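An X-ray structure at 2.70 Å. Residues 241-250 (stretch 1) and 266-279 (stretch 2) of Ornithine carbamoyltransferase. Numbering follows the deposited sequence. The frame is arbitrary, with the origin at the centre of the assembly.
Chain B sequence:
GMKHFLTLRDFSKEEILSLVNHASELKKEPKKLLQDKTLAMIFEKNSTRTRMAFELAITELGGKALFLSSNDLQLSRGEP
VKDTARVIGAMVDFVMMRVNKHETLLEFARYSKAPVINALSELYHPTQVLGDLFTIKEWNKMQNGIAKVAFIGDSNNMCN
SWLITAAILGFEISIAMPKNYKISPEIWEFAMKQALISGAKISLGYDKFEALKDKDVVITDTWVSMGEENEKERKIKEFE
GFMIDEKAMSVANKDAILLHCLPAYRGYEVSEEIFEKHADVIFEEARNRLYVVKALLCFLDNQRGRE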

# COMPACT_ATOMS: atom_id res chain seq x y z
N GLY B 241 20.66 7.80 35.40
CA GLY B 241 20.48 9.24 35.69
C GLY B 241 19.89 10.06 34.55
O GLY B 241 19.66 11.26 34.69
N PHE B 242 19.61 9.42 33.44
CA PHE B 242 19.47 10.16 32.17
C PHE B 242 18.07 10.58 31.75
O PHE B 242 17.89 11.26 30.76
CB PHE B 242 20.18 9.41 31.05
CG PHE B 242 21.66 9.57 31.10
CD1 PHE B 242 22.30 10.47 30.28
CD2 PHE B 242 22.42 8.87 32.03
CE1 PHE B 242 23.67 10.62 30.33
CE2 PHE B 242 23.79 9.02 32.08
CZ PHE B 242 24.42 9.90 31.24
N MSE B 243 17.08 10.22 32.51
CA MSE B 243 15.73 10.60 32.11
C MSE B 243 15.61 12.09 32.12
O MSE B 243 16.20 12.73 32.96
CB MSE B 243 14.73 10.02 33.10
CG MSE B 243 13.38 10.69 32.99
SE MSE B 243 12.08 9.62 34.02
CE MSE B 243 12.99 9.29 35.77
N ILE B 244 14.82 12.63 31.19
CA ILE B 244 14.37 14.03 31.27
C ILE B 244 13.09 14.16 32.08
O ILE B 244 12.04 13.61 31.72
CB ILE B 244 14.10 14.67 29.93
CG1 ILE B 244 15.35 14.60 29.06
CG2 ILE B 244 13.64 16.08 30.11
CD1 ILE B 244 16.61 15.15 29.72
N ASP B 245 13.21 14.83 33.20
CA ASP B 245 12.11 15.03 34.11
C ASP B 245 12.07 16.49 34.53
O ASP B 245 12.87 17.29 34.05
CB ASP B 245 12.16 14.05 35.32
CG ASP B 245 13.47 14.10 36.13
OD1 ASP B 245 13.53 13.31 37.12
OD2 ASP B 245 14.39 14.90 35.85
N GLU B 246 11.13 16.85 35.40
CA GLU B 246 10.91 18.25 35.81
C GLU B 246 12.20 18.88 36.32
O GLU B 246 12.56 20.00 35.95
CB GLU B 246 9.79 18.36 36.87
CG GLU B 246 8.93 19.63 36.77
CD GLU B 246 8.24 20.00 38.09
OE1 GLU B 246 6.98 20.15 38.11
OE2 GLU B 246 8.96 20.15 39.13
N LYS B 247 12.90 18.16 37.18
CA LYS B 247 14.15 18.71 37.77
C LYS B 247 15.17 18.99 36.69
O LYS B 247 15.93 19.96 36.79
CB LYS B 247 14.80 17.84 38.87
CG LYS B 247 15.90 18.60 39.65
CD LYS B 247 16.50 17.79 40.78
N ALA B 248 15.24 18.08 35.72
CA ALA B 248 16.21 18.21 34.63
C ALA B 248 15.89 19.44 33.79
O ALA B 248 16.77 20.24 33.52
CB ALA B 248 16.24 16.96 33.77
N MSE B 249 14.63 19.60 33.41
CA MSE B 249 14.21 20.78 32.63
C MSE B 249 14.41 22.04 33.38
O MSE B 249 14.65 23.09 32.76
CB MSE B 249 12.73 20.77 32.25
CG MSE B 249 12.35 19.78 31.15
SE MSE B 249 13.50 19.88 29.52
CE MSE B 249 12.86 21.48 28.49
N SER B 250 14.27 21.96 34.71
CA SER B 250 14.53 23.10 35.63
C SER B 250 15.92 23.68 35.45
O SER B 250 16.13 24.87 35.63
CB SER B 250 14.40 22.70 37.11
N ARG B 266 7.45 6.71 28.14
CA ARG B 266 7.19 7.36 29.39
C ARG B 266 7.72 6.50 30.45
O ARG B 266 7.45 5.31 30.48
CB ARG B 266 5.68 7.57 29.59
CG ARG B 266 5.07 8.59 28.64
CD ARG B 266 3.58 8.43 28.46
NE ARG B 266 3.31 8.52 27.04
CZ ARG B 266 2.58 9.45 26.47
NH1 ARG B 266 2.04 10.42 27.16
NH2 ARG B 266 2.40 9.43 25.16
N GLY B 267 8.44 7.11 31.34
CA GLY B 267 9.01 6.38 32.49
C GLY B 267 10.46 5.97 32.28
O GLY B 267 11.12 5.47 33.20
N TYR B 268 10.93 6.19 31.05
CA TYR B 268 12.30 5.88 30.68
C TYR B 268 13.04 7.17 30.31
O TYR B 268 13.37 7.97 31.20
CB TYR B 268 12.33 4.86 29.54
CG TYR B 268 11.66 3.61 29.94
CD1 TYR B 268 10.33 3.40 29.67
CD2 TYR B 268 12.35 2.65 30.72
CE1 TYR B 268 9.69 2.26 30.12
CE2 TYR B 268 11.71 1.51 31.17
CZ TYR B 268 10.39 1.31 30.86
OH TYR B 268 9.76 0.19 31.29
N GLU B 269 13.25 7.41 29.03
CA GLU B 269 14.01 8.59 28.64
C GLU B 269 13.28 9.89 28.97
O GLU B 269 13.86 10.96 29.02
CB GLU B 269 14.35 8.57 27.16
CG GLU B 269 13.19 8.83 26.23
CD GLU B 269 12.36 7.60 25.88
OE1 GLU B 269 12.68 6.44 26.32
OE2 GLU B 269 11.36 7.82 25.11
N VAL B 270 12.00 9.79 29.21
CA VAL B 270 11.24 10.96 29.52
C VAL B 270 10.10 10.61 30.48
O VAL B 270 9.50 9.53 30.37
CB VAL B 270 10.71 11.60 28.23
CG1 VAL B 270 9.54 10.83 27.67
CG2 VAL B 270 10.29 13.02 28.50
N SER B 271 9.82 11.50 31.42
CA SER B 271 8.69 11.32 32.33
C SER B 271 7.38 11.70 31.63
O SER B 271 7.33 12.58 30.81
CB SER B 271 8.86 12.14 33.58
OG SER B 271 8.60 13.49 33.31
N GLU B 272 6.31 11.06 32.06
CA GLU B 272 4.96 11.33 31.58
C GLU B 272 4.60 12.81 31.76
O GLU B 272 4.17 13.47 30.83
CB GLU B 272 3.94 10.49 32.33
CG GLU B 272 2.58 10.43 31.65
CD GLU B 272 1.56 11.48 32.14
OE1 GLU B 272 1.74 11.96 33.28
OE2 GLU B 272 0.55 11.74 31.42
N GLU B 273 4.86 13.32 32.96
CA GLU B 273 4.53 14.71 33.32
C GLU B 273 5.17 15.64 32.32
O GLU B 273 4.48 16.38 31.65
CB GLU B 273 4.88 15.10 34.82
CG GLU B 273 3.87 16.18 35.38
CD GLU B 273 4.38 17.16 36.49
OE1 GLU B 273 5.57 17.65 36.40
OE2 GLU B 273 3.56 17.47 37.43
N ILE B 274 6.48 15.51 32.16
CA ILE B 274 7.26 16.41 31.35
C ILE B 274 6.95 16.31 29.86
O ILE B 274 6.94 17.29 29.12
CB ILE B 274 8.78 16.25 31.60
CG1 ILE B 274 9.45 17.60 31.47
CG2 ILE B 274 9.42 15.27 30.65
CD1 ILE B 274 8.92 18.57 32.50
N PHE B 275 6.69 15.10 29.44
CA PHE B 275 6.36 14.82 28.05
C PHE B 275 5.07 15.51 27.70
O PHE B 275 5.01 16.29 26.77
CB PHE B 275 6.20 13.34 27.82
CG PHE B 275 5.85 12.98 26.40
CD1 PHE B 275 4.56 12.80 26.03
CD2 PHE B 275 6.84 12.81 25.45
CE1 PHE B 275 4.22 12.47 24.71
CE2 PHE B 275 6.51 12.52 24.11
CZ PHE B 275 5.20 12.34 23.74
N GLU B 276 4.06 15.26 28.51
CA GLU B 276 2.77 15.93 28.31
C GLU B 276 2.87 17.46 28.48
O GLU B 276 2.20 18.24 27.77
CB GLU B 276 1.69 15.36 29.18
CG GLU B 276 1.20 13.99 28.72
CD GLU B 276 0.54 14.02 27.34
OE1 GLU B 276 -0.03 15.09 26.94
OE2 GLU B 276 0.54 12.97 26.66
N LYS B 277 3.75 17.90 29.37
CA LYS B 277 3.99 19.35 29.54
C LYS B 277 4.39 19.96 28.20
O LYS B 277 3.89 21.01 27.81
CB LYS B 277 5.03 19.66 30.60
CG LYS B 277 4.94 21.09 31.12
CD LYS B 277 6.23 21.54 31.76
CE LYS B 277 6.26 23.02 32.22
NZ LYS B 277 7.51 23.73 31.70
N HIS B 278 5.18 19.24 27.46
CA HIS B 278 5.54 19.68 26.11
C HIS B 278 4.80 19.03 24.93
O HIS B 278 5.32 18.97 23.83
CB HIS B 278 7.02 19.46 25.92
CG HIS B 278 7.85 20.31 26.78
ND1 HIS B 278 8.24 19.92 28.05
CD2 HIS B 278 8.32 21.57 26.59
CE1 HIS B 278 8.95 20.90 28.59
NE2 HIS B 278 9.02 21.90 27.73
N ALA B 279 3.61 18.52 25.13
CA ALA B 279 2.90 17.95 24.01
C ALA B 279 2.82 18.93 22.80
O ALA B 279 3.16 18.54 21.70
CB ALA B 279 1.53 17.45 24.40

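A recurring principle of protein architecture is that backbone N-H and C=O groups need partners, and the first N-H groups of a helix need theirs from a cap; this contact in ornithine carbamoyltransferase illustrates both. The two segments meet at a single beta bridge between I244 and V270. I244 N donates to E269 O at 2.9 Å, almost linearly at 177°, and I244 O accepts from S271 N at 3.1 Å. Both backbone polar groups of I244 are thus satisfied by the residues flanking V270, while V270 CA adds a CA-H...O contact to I244 O at 3.5 Å.

Immediately after the bridge, each segment turns into a helix, and each supplies its own cap. D245 OD2 accepts from A248 N at 3.3 Å; S271 OG accepts from I274 N at 3.1 Å. Neither cap draws on the other segment, although D245 CA lies 3.9 Å from S271 OG.

The helices, inclined at 54°, are joined by apolar contact rather than by further hydrogen bonds. I274 is central: its CG1 packs 3.6 Å from M249 CG, and its CG2 lies 4.3 Å from I244 CG2. Its carbonyl is also used, since I274 O accepts from H278 ND1 at 3.1 Å as well as from H278 N at 3.1 Å. With H278 NE2 bonded elsewhere in the structure, both ring nitrogens are accounted for, and the selenomethionine M249 meets the ring obliquely, its SE 5.5 Å from the centroid.

Proximity alone does not make a bond. E246 OE1 and E273 OE1 stand 3.3 Å apart, but both are carboxylate acceptors of like charge, and both residues are exposed, so the pair is a close approach of like charges and not a bond. By contrast, R266 NH1 finds a true partner within its own segment, a salt bridge to E276 OE2 at 3.0 Å.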